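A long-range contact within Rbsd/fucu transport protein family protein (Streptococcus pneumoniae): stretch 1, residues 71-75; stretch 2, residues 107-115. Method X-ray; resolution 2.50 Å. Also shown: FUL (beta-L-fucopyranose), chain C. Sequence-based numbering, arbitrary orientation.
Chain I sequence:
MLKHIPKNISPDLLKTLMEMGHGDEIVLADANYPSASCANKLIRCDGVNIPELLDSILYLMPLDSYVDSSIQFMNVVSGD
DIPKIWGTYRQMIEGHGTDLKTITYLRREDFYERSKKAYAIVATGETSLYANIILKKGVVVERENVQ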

# COMPACT_ATOMS: atom_id res chain seq x y z
N ILE I 71 13.04 10.66 32.38
CA ILE I 71 11.83 11.49 32.23
C ILE I 71 12.20 12.94 31.89
O ILE I 71 13.12 13.51 32.49
CB ILE I 71 10.95 11.43 33.51
CG1 ILE I 71 10.42 10.02 33.74
CG2 ILE I 71 9.80 12.41 33.45
CD1 ILE I 71 10.13 9.70 35.18
N GLN I 72 11.51 13.52 30.92
CA GLN I 72 11.74 14.91 30.54
C GLN I 72 10.44 15.69 30.47
O GLN I 72 9.44 15.20 29.95
CB GLN I 72 12.45 15.03 29.19
CG GLN I 72 13.90 14.58 29.16
CD GLN I 72 14.02 13.09 28.94
OE1 GLN I 72 13.57 12.56 27.91
NE2 GLN I 72 14.62 12.40 29.90
N PHE I 73 10.45 16.91 31.00
CA PHE I 73 9.33 17.81 30.81
C PHE I 73 9.76 18.91 29.84
O PHE I 73 10.92 18.98 29.47
CB PHE I 73 8.82 18.40 32.13
CG PHE I 73 8.35 17.38 33.13
CD1 PHE I 73 7.94 16.11 32.74
CD2 PHE I 73 8.27 17.71 34.48
CE1 PHE I 73 7.49 15.17 33.68
CE2 PHE I 73 7.82 16.78 35.42
CZ PHE I 73 7.44 15.51 35.02
N MET I 74 8.81 19.73 29.41
CA MET I 74 9.12 20.84 28.53
C MET I 74 9.12 22.12 29.35
O MET I 74 8.08 22.51 29.88
CB MET I 74 8.09 20.95 27.39
CG MET I 74 8.26 22.19 26.51
SD MET I 74 6.96 22.40 25.28
CE MET I 74 7.42 21.16 24.07
N ASN I 75 10.28 22.76 29.44
CA ASN I 75 10.42 23.98 30.24
C ASN I 75 9.62 25.15 29.68
O ASN I 75 9.37 25.24 28.48
CB ASN I 75 11.89 24.37 30.42
CG ASN I 75 12.16 24.96 31.80
OD1 ASN I 75 11.28 25.55 32.43
ND2 ASN I 75 13.40 24.81 32.27
N ARG I 107 14.31 22.73 26.61
CA ARG I 107 13.83 23.87 25.85
C ARG I 107 12.83 23.40 24.79
O ARG I 107 13.09 22.41 24.10
CB ARG I 107 15.01 24.55 25.13
CG ARG I 107 15.86 25.47 25.99
CD ARG I 107 16.86 26.27 25.13
NE ARG I 107 17.58 25.44 24.14
CZ ARG I 107 17.46 25.55 22.81
NH1 ARG I 107 16.67 26.47 22.28
NH2 ARG I 107 18.15 24.74 22.02
N ARG I 108 11.71 24.11 24.67
CA ARG I 108 10.68 23.78 23.67
C ARG I 108 11.30 23.17 22.42
O ARG I 108 10.90 22.09 21.97
CB ARG I 108 9.85 25.02 23.31
CG ARG I 108 8.38 24.70 22.99
CD ARG I 108 7.48 25.95 22.98
NE ARG I 108 7.00 26.26 21.63
CZ ARG I 108 7.38 27.30 20.90
NH1 ARG I 108 8.26 28.18 21.40
NH2 ARG I 108 6.88 27.49 19.67
N GLU I 109 12.32 23.85 21.89
CA GLU I 109 13.00 23.43 20.66
C GLU I 109 13.65 22.04 20.76
O GLU I 109 13.49 21.23 19.85
CB GLU I 109 14.01 24.51 20.22
CG GLU I 109 14.62 24.30 18.83
CD GLU I 109 13.57 23.97 17.76
OE1 GLU I 109 12.63 24.78 17.55
OE2 GLU I 109 13.70 22.89 17.14
N ASP I 110 14.38 21.79 21.85
CA ASP I 110 15.06 20.50 22.08
C ASP I 110 14.07 19.36 22.30
O ASP I 110 14.30 18.23 21.87
CB ASP I 110 15.99 20.58 23.30
CG ASP I 110 17.18 21.51 23.10
OD1 ASP I 110 17.47 21.91 21.95
OD2 ASP I 110 17.83 21.85 24.11
N PHE I 111 12.98 19.68 23.00
CA PHE I 111 11.90 18.74 23.27
C PHE I 111 11.31 18.22 21.98
O PHE I 111 11.05 17.02 21.86
CB PHE I 111 10.81 19.41 24.12
CG PHE I 111 9.89 18.43 24.79
CD1 PHE I 111 8.82 17.86 24.09
CD2 PHE I 111 10.10 18.06 26.11
CE1 PHE I 111 7.98 16.94 24.70
CE2 PHE I 111 9.27 17.14 26.73
CZ PHE I 111 8.20 16.59 26.03
N TYR I 112 11.10 19.12 21.02
CA TYR I 112 10.56 18.77 19.70
C TYR I 112 11.45 17.74 19.02
O TYR I 112 10.98 16.68 18.60
CB TYR I 112 10.42 20.01 18.81
CG TYR I 112 9.30 20.98 19.18
CD1 TYR I 112 8.26 20.61 20.06
CD2 TYR I 112 9.25 22.26 18.62
CE1 TYR I 112 7.23 21.51 20.38
CE2 TYR I 112 8.22 23.16 18.94
CZ TYR I 112 7.22 22.78 19.82
OH TYR I 112 6.20 23.67 20.13
N GLU I 113 12.74 18.05 18.94
CA GLU I 113 13.71 17.17 18.29
C GLU I 113 13.82 15.78 18.94
O GLU I 113 13.87 14.77 18.23
CB GLU I 113 15.08 17.86 18.17
CG GLU I 113 15.09 19.15 17.31
CD GLU I 113 14.65 18.92 15.86
OE1 GLU I 113 15.00 17.88 15.28
OE2 GLU I 113 13.94 19.80 15.31
N ARG I 114 13.85 15.71 20.26
CA ARG I 114 13.87 14.39 20.91
C ARG I 114 12.57 13.60 20.65
O ARG I 114 12.60 12.38 20.47
CB ARG I 114 14.17 14.47 22.41
CG ARG I 114 14.94 13.24 22.90
CD ARG I 114 14.60 12.88 24.33
NE ARG I 114 15.60 13.34 25.29
CZ ARG I 114 16.22 12.55 26.16
NH1 ARG I 114 15.96 11.26 26.21
NH2 ARG I 114 17.12 13.06 27.00
N SER I 115 11.44 14.31 20.58
CA SER I 115 10.16 13.68 20.26
C SER I 115 10.11 13.07 18.85
O SER I 115 9.35 12.14 18.61
CB SER I 115 9.00 14.65 20.47
OG SER I 115 8.77 15.45 19.32
C1 FUL C . 3.65 23.67 22.93
C2 FUL C . 2.60 22.87 23.72
O2 FUL C . 2.86 21.49 23.71
C3 FUL C . 2.64 23.37 25.17
O3 FUL C . 1.66 22.74 25.95
C4 FUL C . 2.43 24.87 25.21
O4 FUL C . 1.16 25.15 24.68
C5 FUL C . 3.49 25.54 24.34
C6 FUL C . 3.39 27.06 24.42
O5 FUL C . 3.34 25.05 23.01
O1 FUL C . 3.70 23.27 21.59

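No hydrogen bond joins this strand to this helix, even where charge and polarity meet: the amide oxygen of Gln72 lies over one face of the Arg114 guanidinium, with Gln72 OE1 3.2 Å from Arg114 CZ. Gln72 OE1 is also 3.2 Å from Arg114 NH1, but the angle is poor, because N-H bonds lie in the guanidinium plane and the oxygen sits above it. The approach is one of a partly negative oxygen to a cationic face, and it needs no directed bond.

The rest of the contact illustrates how a helix packs on a strand through shape. The two cross at 133°, with axes 8.6 Å apart at their closest, and together bury 390 Å². Met74 gives up the most surface. With chi1 and chi2 both t, its side chain is extended through chi2, and Met74 CB lies over the face of the Phe111 ring, 4.1 Å from the centroid. Farther out, Met74 CE reaches Phe111 CD1 at 3.6 Å and Tyr112 CE1 at 3.7 Å, while Met74 SD lies 3.5 Å from Arg108 CG, on the aliphatic part of that arginine. An unbranched, flexible thioether suits a place where one side chain must follow several surfaces.

Phe111, buried and directed toward the strand, offers its edge as well as its face. Phe73 O lies 3.6 Å from Phe111 CD2, near the ring plane, where the slightly positive ring hydrogens can face a carbonyl oxygen. The CA-to-CB bond of Phe73 points away, so its contact here is through the backbone.

Around Arg108 and Tyr112, both partly exposed, polarity returns. Arg108 NE donates to Tyr112 OH at 3.1 Å, and Tyr112 OH hydrogen-bonds FUL O1 at 2.9 Å. Tyr112 thus combines apolar ring carbon for Met74 with a hydroxyl for the sugar.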